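Local atomic coordinates of ammonium transporter (Kuenenia stuttgartiensis, PDB entry 6EU6), a protein that probably senses ammonium through a membrane-embedded, transporter-like trimer and helps signal its presence across the membrane as the sensor part of a histidine kinase. Residues V102-A107 and I134-F139; I4-N9 and P89-Y94; C336-A341 and M354-I359. All coordinates share one frame; numbering follows the deposited sequence.

Interaction 1. Residues V102-A107 and I134-F139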
loop_
_atom_site.group_PDB
_atom_site.type_symbol
_atom_site.label_atom_id
_atom_site.label_comp_id
_atom_site.label_asym_id
_atom_site.label_seq_id
_atom_site.Cartn_x
_atom_site.Cartn_y
_atom_site.Cartn_z
ATOM N N VAL A 102 -1.486 7.992 14.964
ATOM C CA VAL A 102 -0.796 6.889 14.329
ATOM C C VAL A 102 0.687 6.807 14.806
ATOM O O VAL A 102 1.275 5.735 14.814
ATOM C CB VAL A 102 -0.953 6.885 12.789
ATOM C CG1 VAL A 102 -2.435 6.722 12.430
ATOM C CG2 VAL A 102 -0.406 8.120 12.127
ATOM N N PHE A 103 1.310 7.943 15.143
ATOM C CA PHE A 103 2.595 7.882 15.896
ATOM C C PHE A 103 2.499 7.044 17.178
ATOM O O PHE A 103 3.323 6.180 17.447
ATOM C CB PHE A 103 3.114 9.316 16.163
ATOM C CG PHE A 103 3.933 9.888 15.047
ATOM C CD1 PHE A 103 3.601 9.649 13.731
ATOM C CD2 PHE A 103 4.987 10.720 15.316
ATOM C CE1 PHE A 103 4.350 10.168 12.700
ATOM C CE2 PHE A 103 5.782 11.192 14.286
ATOM C CZ PHE A 103 5.446 10.945 12.981
ATOM N N ALA A 104 1.452 7.272 17.969
ATOM C CA ALA A 104 1.270 6.539 19.197
ATOM C C ALA A 104 1.080 5.044 18.890
ATOM O O ALA A 104 1.626 4.218 19.612
ATOM C CB ALA A 104 0.074 7.052 20.025
ATOM N N SER A 105 0.314 4.710 17.840
ATOM C CA SER A 105 0.147 3.346 17.481
ATOM C C SER A 105 1.459 2.667 17.090
ATOM O O SER A 105 1.595 1.427 17.256
ATOM C CB SER A 105 -0.854 3.230 16.338
ATOM O OG SER A 105 -2.126 3.705 16.811
ATOM N N THR A 106 2.313 3.423 16.436
ATOM C CA THR A 106 3.695 2.952 16.095
ATOM C C THR A 106 4.491 2.599 17.365
ATOM O O THR A 106 5.079 1.557 17.504
ATOM C CB THR A 106 4.428 3.974 15.246
ATOM O OG1 THR A 106 3.608 4.342 14.143
ATOM C CG2 THR A 106 5.689 3.432 14.698
ATOM N N ALA A 107 4.498 3.520 18.288
ATOM C CA ALA A 107 5.232 3.328 19.558
ATOM C C ALA A 107 4.737 2.091 20.267
ATOM O O ALA A 107 5.496 1.282 20.735
ATOM C CB ALA A 107 5.053 4.561 20.432
ATOM N N ILE A 134 0.183 6.363 29.437
ATOM C CA ILE A 134 1.173 6.853 30.430
ATOM C C ILE A 134 2.566 7.113 29.871
ATOM O O ILE A 134 2.984 8.268 29.711
ATOM C CB ILE A 134 1.218 5.900 31.653
ATOM C CG1 ILE A 134 -0.124 6.080 32.401
ATOM C CG2 ILE A 134 2.325 6.311 32.625
ATOM C CD1 ILE A 134 -0.578 4.862 33.037
ATOM N N ILE A 135 3.263 6.055 29.538
ATOM C CA ILE A 135 4.695 6.173 29.165
ATOM C C ILE A 135 4.869 7.084 27.968
ATOM O O ILE A 135 5.601 8.096 28.029
ATOM C CB ILE A 135 5.350 4.792 28.919
ATOM C CG1 ILE A 135 5.265 3.939 30.192
ATOM C CG2 ILE A 135 6.769 4.916 28.417
ATOM C CD1 ILE A 135 5.819 2.556 30.004
ATOM N N TYR A 136 4.188 6.734 26.855
ATOM C CA TYR A 136 4.428 7.486 25.593
ATOM C C TYR A 136 3.994 8.954 25.647
ATOM O O TYR A 136 4.780 9.863 25.285
ATOM C CB TYR A 136 3.783 6.717 24.394
ATOM C CG TYR A 136 3.844 7.464 23.142
ATOM C CD1 TYR A 136 5.013 7.533 22.425
ATOM C CD2 TYR A 136 2.744 8.198 22.705
ATOM C CE1 TYR A 136 5.092 8.291 21.279
ATOM C CE2 TYR A 136 2.801 8.997 21.551
ATOM C CZ TYR A 136 3.987 9.017 20.814
ATOM O OH TYR A 136 4.070 9.750 19.628
ATOM N N PRO A 137 2.739 9.218 26.007
ATOM C CA PRO A 137 2.345 10.600 25.920
ATOM C C PRO A 137 3.009 11.559 26.992
ATOM O O PRO A 137 3.187 12.725 26.716
ATOM C CB PRO A 137 0.818 10.558 26.152
ATOM C CG PRO A 137 0.612 9.355 27.011
ATOM C CD PRO A 137 1.699 8.357 26.592
ATOM N N ILE A 138 3.389 11.049 28.150
ATOM C CA ILE A 138 4.064 11.918 29.138
ATOM C C ILE A 138 5.488 12.267 28.696
ATOM O O ILE A 138 5.841 13.436 28.636
ATOM C CB ILE A 138 4.037 11.286 30.549
ATOM C CG1 ILE A 138 2.606 11.305 31.056
ATOM C CG2 ILE A 138 4.962 12.065 31.494
ATOM C CD1 ILE A 138 2.322 10.400 32.248
ATOM N N PHE A 139 6.275 11.272 28.295
ATOM C CA PHE A 139 7.546 11.593 27.595
ATOM C C PHE A 139 7.352 12.470 26.379
ATOM O O PHE A 139 8.118 13.392 26.143
ATOM C CB PHE A 139 8.399 10.354 27.242
ATOM C CG PHE A 139 9.766 10.706 26.732
ATOM C CD1 PHE A 139 9.977 10.982 25.368
ATOM C CD2 PHE A 139 10.847 10.853 27.598
ATOM C CE1 PHE A 139 11.252 11.369 24.899
ATOM C CE2 PHE A 139 12.128 11.259 27.126
ATOM C CZ PHE A 139 12.318 11.491 25.774
#
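Behind the helix face on which the Tyr136 ring meets Phe103, Ala104 and Ala107, the carbonyl oxygen of Val102 is gripped twice. Thr106 N holds it in the usual helical bond, and Thr106 OG1 reaches Val102 O at 2.8 Å from the opposite face of the carbonyl plane; threonine suits this buried turn because its hydroxyl is satisfied within its own helix. The contact joins two membrane helices of the ammonium transporter fold, 93-114 and 121-144, whose local axes come no closer than 10.5 Å and cross at 130°. Such a wide gap is bridged by one long side chain meeting short ones. With CG anti to the backbone N (chi1 174°), Tyr136 extends toward helix 93-114, just before Pro137, whose lack of an N-H kinks helix 121-144. Ala104 CA sits 4.2 Å from the centroid of the Tyr136 ring, an off-centre CH-pi contact, while Ala107 CB touches Tyr136 CD1 at 3.6 Å. Phe58 and Met66 of helix 40-67 and Val170 of helix 167-185 also pack on the tyrosine. Phe103 turns its ring away, to stack on Phe223; by family resemblance the two are consistent with the phenylalanine gate of Amt channels. What Phe103 offers helix 121-144 is its root, Phe103 CB lying 3.6 Å from Tyr136 OH.

Interaction 2. Residues I4-N9 and P89-Y94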
loop_
_atom_site.group_PDB
_atom_site.type_symbol
_atom_site.label_atom_id
_atom_site.label_comp_id
_atom_site.label_asym_id
_atom_site.label_seq_id
_atom_site.Cartn_x
_atom_site.Cartn_y
_atom_site.Cartn_z
ATOM N N ILE A 4 -5.381 28.841 1.628
ATOM C CA ILE A 4 -5.024 27.791 0.699
ATOM C C ILE A 4 -3.795 27.002 1.164
ATOM O O ILE A 4 -3.815 25.754 1.049
ATOM C CB ILE A 4 -4.840 28.349 -0.708
ATOM C CG1 ILE A 4 -6.218 28.761 -1.222
ATOM C CG2 ILE A 4 -4.264 27.318 -1.644
ATOM C CD1 ILE A 4 -6.192 29.343 -2.602
ATOM N N GLN A 5 -2.732 27.682 1.647
ATOM C CA GLN A 5 -1.584 26.984 2.238
ATOM C C GLN A 5 -1.990 26.084 3.440
ATOM O O GLN A 5 -1.478 24.966 3.600
ATOM C CB GLN A 5 -0.458 27.955 2.627
ATOM C CG GLN A 5 0.841 27.228 3.128
ATOM C CD GLN A 5 1.705 26.419 2.098
ATOM O OE1 GLN A 5 2.012 26.845 0.949
ATOM N NE2 GLN A 5 2.127 25.242 2.530
ATOM N N ILE A 6 -2.927 26.553 4.256
ATOM C CA ILE A 6 -3.416 25.744 5.368
ATOM C C ILE A 6 -4.089 24.470 4.842
ATOM O O ILE A 6 -3.873 23.389 5.402
ATOM C CB ILE A 6 -4.399 26.508 6.245
ATOM C CG1 ILE A 6 -3.647 27.547 7.115
ATOM C CG2 ILE A 6 -5.151 25.550 7.158
ATOM C CD1 ILE A 6 -4.568 28.512 7.872
ATOM N N ASN A 7 -4.873 24.595 3.762
ATOM C CA ASN A 7 -5.514 23.444 3.115
ATOM C C ASN A 7 -4.516 22.420 2.564
ATOM O O ASN A 7 -4.705 21.240 2.728
ATOM C CB ASN A 7 -6.414 23.856 1.957
ATOM C CG ASN A 7 -7.717 24.420 2.439
ATOM O OD1 ASN A 7 -8.018 24.287 3.608
ATOM N ND2 ASN A 7 -8.490 25.050 1.534
ATOM N N ILE A 8 -3.465 22.899 1.937
ATOM C CA ILE A 8 -2.394 22.042 1.394
ATOM C C ILE A 8 -1.701 21.310 2.573
ATOM O O ILE A 8 -1.274 20.176 2.426
ATOM C CB ILE A 8 -1.410 22.976 0.693
ATOM C CG1 ILE A 8 -2.028 23.433 -0.615
ATOM C CG2 ILE A 8 -0.084 22.358 0.447
ATOM C CD1 ILE A 8 -1.261 24.598 -1.234
ATOM N N ASN A 9 -1.570 21.998 3.704
ATOM C CA ASN A 9 -0.852 21.487 4.845
ATOM C C ASN A 9 -1.661 20.373 5.497
ATOM O O ASN A 9 -1.109 19.320 5.863
ATOM C CB ASN A 9 -0.573 22.581 5.862
ATOM C CG ASN A 9 0.516 23.503 5.446
ATOM O OD1 ASN A 9 1.246 23.336 4.481
ATOM N ND2 ASN A 9 0.611 24.562 6.174
ATOM N N PRO A 89 -6.286 27.499 17.897
ATOM C CA PRO A 89 -5.810 28.311 16.790
ATOM C C PRO A 89 -4.760 27.564 16.001
ATOM O O PRO A 89 -4.448 28.006 14.928
ATOM C CB PRO A 89 -5.169 29.476 17.493
ATOM C CG PRO A 89 -4.615 28.877 18.729
ATOM C CD PRO A 89 -5.613 27.854 19.152
ATOM N N ASN A 90 -4.189 26.496 16.565
ATOM C CA ASN A 90 -3.254 25.666 15.856
ATOM C C ASN A 90 -4.031 25.211 14.679
ATOM O O ASN A 90 -5.033 24.524 14.758
ATOM C CB ASN A 90 -2.840 24.439 16.591
ATOM C CG ASN A 90 -2.013 23.545 15.713
ATOM O OD1 ASN A 90 -2.516 22.949 14.775
ATOM N ND2 ASN A 90 -0.730 23.496 15.973
ATOM N N THR A 91 -3.521 25.626 13.577
ATOM C CA THR A 91 -4.128 25.403 12.328
ATOM C C THR A 91 -4.461 23.982 11.834
ATOM O O THR A 91 -5.377 23.847 11.062
ATOM C CB THR A 91 -3.266 26.188 11.339
ATOM O OG1 THR A 91 -3.812 27.498 11.229
ATOM C CG2 THR A 91 -3.179 25.526 10.025
ATOM N N LEU A 92 -3.772 22.945 12.294
ATOM C CA LEU A 92 -3.986 21.601 11.766
ATOM C C LEU A 92 -5.012 20.683 12.407
ATOM O O LEU A 92 -5.310 19.643 11.903
ATOM C CB LEU A 92 -2.666 20.881 11.662
ATOM C CG LEU A 92 -1.764 21.415 10.581
ATOM C CD1 LEU A 92 -0.655 20.470 10.278
ATOM C CD2 LEU A 92 -2.560 21.692 9.343
ATOM N N SER A 93 -5.533 21.106 13.530
ATOM C CA SER A 93 -6.558 20.405 14.293
ATOM C C SER A 93 -6.663 18.875 14.192
ATOM O O SER A 93 -5.809 18.189 14.638
ATOM C CB SER A 93 -7.910 21.081 14.093
ATOM O OG SER A 93 -8.400 20.932 12.804
ATOM N N TYR A 94 -7.707 18.382 13.562
ATOM C CA TYR A 94 -7.911 16.957 13.435
ATOM C C TYR A 94 -6.814 16.230 12.680
ATOM O O TYR A 94 -6.515 15.134 13.011
ATOM C CB TYR A 94 -9.249 16.661 12.806
ATOM C CG TYR A 94 -10.363 17.204 13.602
ATOM C CD1 TYR A 94 -10.748 16.595 14.752
ATOM C CD2 TYR A 94 -10.979 18.361 13.238
ATOM C CE1 TYR A 94 -11.757 17.103 15.507
ATOM C CE2 TYR A 94 -11.994 18.876 13.982
ATOM C CZ TYR A 94 -12.365 18.243 15.117
ATOM O OH TYR A 94 -13.363 18.748 15.857
#
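The turn that leads into helix 93-114 combines an Asx turn with a type I beta turn from Asn90 to Ser93, and its Thr91 and Leu92 meet Ile6 and Asn9 of the N-terminal helix 2-34. Asn90 OD1 accepts from Leu92 N at 2.8 Å, a capping bond that suits asparagine, whose short side chain lets the amide oxygen reach the backbone N-H two residues ahead. The turn presents Thr91 to Ile6, which sets CG2 anti to the backbone N and CG1 beside it (chi1 -74°), and both branches bear on the threonine methyl at a slant. Ile6 CG2 and Thr91 CG2 are only 3.5 Å apart, tighter than usual for two methyls, while Ile6 CD1 lies 3.6 Å from Thr91 OG1. Farther along, Leu92 CD2 rests 4.1 Å from Asn9 CB, so the asparagine touches through its aliphatic root. The amide of Asn9 is engaged elsewhere: Asn9 OD1 receives Gln5 NE2 at 2.9 Å, tilted 32° from the carbonyl plane, and also Val231 N. Helix 2-34 belongs to the trimer core as well, since Asn7 ND2 bonds to Gln5 OE1 of the second subunit and Ile8 packs on Ile8 of both neighbouring subunits. The chemistry thus divides the labour: methyl packing joins the segments by shape, whereas the amides of Gln5, Asn7 and Asn9 supply directional bonds along the helix, to the loop at Val231 and between subunits.

Interaction 3. Residues C336-A341 and M354-I359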
loop_
_atom_site.group_PDB
_atom_site.type_symbol
_atom_site.label_atom_id
_atom_site.label_comp_id
_atom_site.label_asym_id
_atom_site.label_seq_id
_atom_site.Cartn_x
_atom_site.Cartn_y
_atom_site.Cartn_z
ATOM N N CYS A 336 23.097 11.437 16.832
ATOM C CA CYS A 336 23.588 11.965 15.521
ATOM C C CYS A 336 23.025 13.313 15.161
ATOM O O CYS A 336 23.655 14.049 14.410
ATOM C CB CYS A 336 23.273 10.960 14.397
ATOM S SG CYS A 336 24.393 9.546 14.291
ATOM N N VAL A 337 21.866 13.684 15.704
ATOM C CA VAL A 337 21.390 15.000 15.529
ATOM C C VAL A 337 22.538 16.044 15.824
ATOM O O VAL A 337 22.792 16.990 15.048
ATOM C CB VAL A 337 20.248 15.287 16.524
ATOM C CG1 VAL A 337 20.064 16.815 16.709
ATOM C CG2 VAL A 337 18.947 14.622 16.085
ATOM N N ALA A 338 23.187 15.901 16.972
ATOM C CA ALA A 338 24.288 16.845 17.361
ATOM C C ALA A 338 25.464 16.853 16.378
ATOM O O ALA A 338 26.056 17.907 16.139
ATOM C CB ALA A 338 24.794 16.567 18.789
ATOM N N ILE A 339 25.782 15.686 15.838
ATOM C CA ILE A 339 26.931 15.518 14.943
ATOM C C ILE A 339 26.626 16.053 13.592
ATOM O O ILE A 339 27.487 16.703 13.009
ATOM C CB ILE A 339 27.344 14.076 14.842
ATOM C CG1 ILE A 339 27.555 13.506 16.221
ATOM C CG2 ILE A 339 28.578 13.878 13.979
ATOM C CD1 ILE A 339 28.349 14.424 17.120
ATOM N N PHE A 340 25.398 15.860 13.101
ATOM C CA PHE A 340 25.157 16.077 11.670
ATOM C C PHE A 340 24.236 17.178 11.296
ATOM O O PHE A 340 24.247 17.645 10.106
ATOM C CB PHE A 340 24.626 14.780 10.988
ATOM C CG PHE A 340 25.617 13.681 10.941
ATOM C CD1 PHE A 340 26.589 13.667 9.974
ATOM C CD2 PHE A 340 25.641 12.709 11.877
ATOM C CE1 PHE A 340 27.533 12.671 9.951
ATOM C CE2 PHE A 340 26.553 11.702 11.862
ATOM C CZ PHE A 340 27.521 11.659 10.889
ATOM N N ALA A 341 23.385 17.585 12.208
ATOM C CA ALA A 341 22.398 18.573 11.895
ATOM C C ALA A 341 23.038 19.900 11.489
ATOM O O ALA A 341 24.118 20.254 11.988
ATOM C CB ALA A 341 21.462 18.803 13.057
ATOM N N MET A 354 28.866 20.012 20.855
ATOM C CA MET A 354 29.209 19.378 22.115
ATOM C C MET A 354 28.087 19.498 23.128
ATOM O O MET A 354 27.688 18.539 23.768
ATOM C CB MET A 354 30.412 20.073 22.720
ATOM C CG MET A 354 30.999 19.294 23.857
ATOM S SD MET A 354 32.463 18.445 23.273
ATOM C CE MET A 354 33.595 19.826 23.023
ATOM N N HIS A 355 27.565 20.684 23.253
ATOM C CA HIS A 355 26.529 20.939 24.222
ATOM C C HIS A 355 25.255 20.215 23.707
ATOM O O HIS A 355 24.595 19.582 24.451
ATOM C CB HIS A 355 26.311 22.448 24.314
ATOM C CG HIS A 355 25.623 22.906 25.558
ATOM N ND1 HIS A 355 26.312 23.369 26.657
ATOM C CD2 HIS A 355 24.306 23.016 25.867
ATOM C CE1 HIS A 355 25.450 23.722 27.597
ATOM N NE2 HIS A 355 24.227 23.509 27.146
ATOM N N GLN A 356 24.902 20.343 22.423
ATOM C CA GLN A 356 23.731 19.589 21.907
ATOM C C GLN A 356 23.867 18.097 22.132
ATOM O O GLN A 356 22.874 17.424 22.467
ATOM C CB GLN A 356 23.535 19.871 20.425
ATOM C CG GLN A 356 22.207 19.367 19.903
ATOM C CD GLN A 356 21.097 20.220 20.413
ATOM O OE1 GLN A 356 21.107 21.430 20.199
ATOM N NE2 GLN A 356 20.121 19.618 21.046
ATOM N N LEU A 357 25.082 17.549 21.998
ATOM C CA LEU A 357 25.297 16.141 22.243
ATOM C C LEU A 357 24.939 15.768 23.672
ATOM O O LEU A 357 24.454 14.650 23.928
ATOM C CB LEU A 357 26.730 15.743 21.967
ATOM C CG LEU A 357 27.048 14.271 21.934
ATOM C CD1 LEU A 357 26.198 13.481 20.906
ATOM C CD2 LEU A 357 28.526 14.074 21.646
ATOM N N GLY A 358 25.148 16.694 24.615
ATOM C CA GLY A 358 24.958 16.388 26.052
ATOM C C GLY A 358 23.436 16.424 26.288
ATOM O O GLY A 358 22.927 15.629 27.014
ATOM N N ILE A 359 22.730 17.345 25.654
ATOM C CA ILE A 359 21.263 17.441 25.769
ATOM C C ILE A 359 20.616 16.204 25.092
ATOM O O ILE A 359 19.648 15.664 25.601
ATOM C CB ILE A 359 20.744 18.753 25.126
ATOM C CG1 ILE A 359 21.161 19.981 25.949
ATOM C CG2 ILE A 359 19.251 18.757 24.918
ATOM C CD1 ILE A 359 21.225 21.256 25.131
#
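Helices 322-340 and 353-385 run almost antiparallel where Ala338 meets Leu357, their local axes inclined at 168° and approaching to 8.2 Å. The backbones come closest at this pair, with Ala338 CA and Leu357 CA 5.0 Å apart. Alanine suits the place because a single methyl lets the helices draw so near. Ala338 CB is pressed against the backbone of the facing helix, 3.4 Å from Leu357 N, and is flanked by two side-chain roots: Gln356 CB stands 3.9 Å from Ala338 CB, and Leu357 CB 3.8 Å from the same methyl. Leucine extends the apolar patch outward, where Leu357 CD1 and Ile339 CD1 meet loosely at 4.5 Å. Ile339 lies on the surface, where it may face lipid, as would fit a branched hydrocarbon chain. Gln356 behaves differently along its length. Its CG is anti to the backbone N (chi1 -168°) and lies beside Ala338, but a bend at chi2 (72°) turns the amide aside. There Gln356 NE2 donates to Gly160 O and Gln360 OE1, while Gln356 OE1 accepts from Leu347 N and Ala348 N in the connecting loop. Arg353, at the start of helix 353-385, also reaches across to Ala338 O and Ala341 O, where its positive charge probably complements the carbonyl-rich end of helix 322-340. The chemistry implies a close apolar seam between successive helices, with glutamine and arginine securing the surrounding loop and helix end through directional polar bonds.

Overall arrangement
Interactions 1 and 2 draw on different parts of one helix, 93-114, and the turn before it: the turn leading into it meets helix 2-34 near the neighbouring subunits, and its middle meets helix 121-144 inside the subunit. Their centres are 23 Å apart, with nearest atoms about 9 Å apart. Interaction 3, between helices 322-340 and 353-385, lies 24 Å from interaction 1 and 31 Å from interaction 2, centre to centre. Helix 353-385 nevertheless links it to interaction 1, for Trp370 bonds to Ile135 O. Interaction 1 is the most central, and the side chain of Phe103 lies about 5 Å from a bound MES molecule, probably from the crystallisation liquor, which may nonetheless mark a pocket.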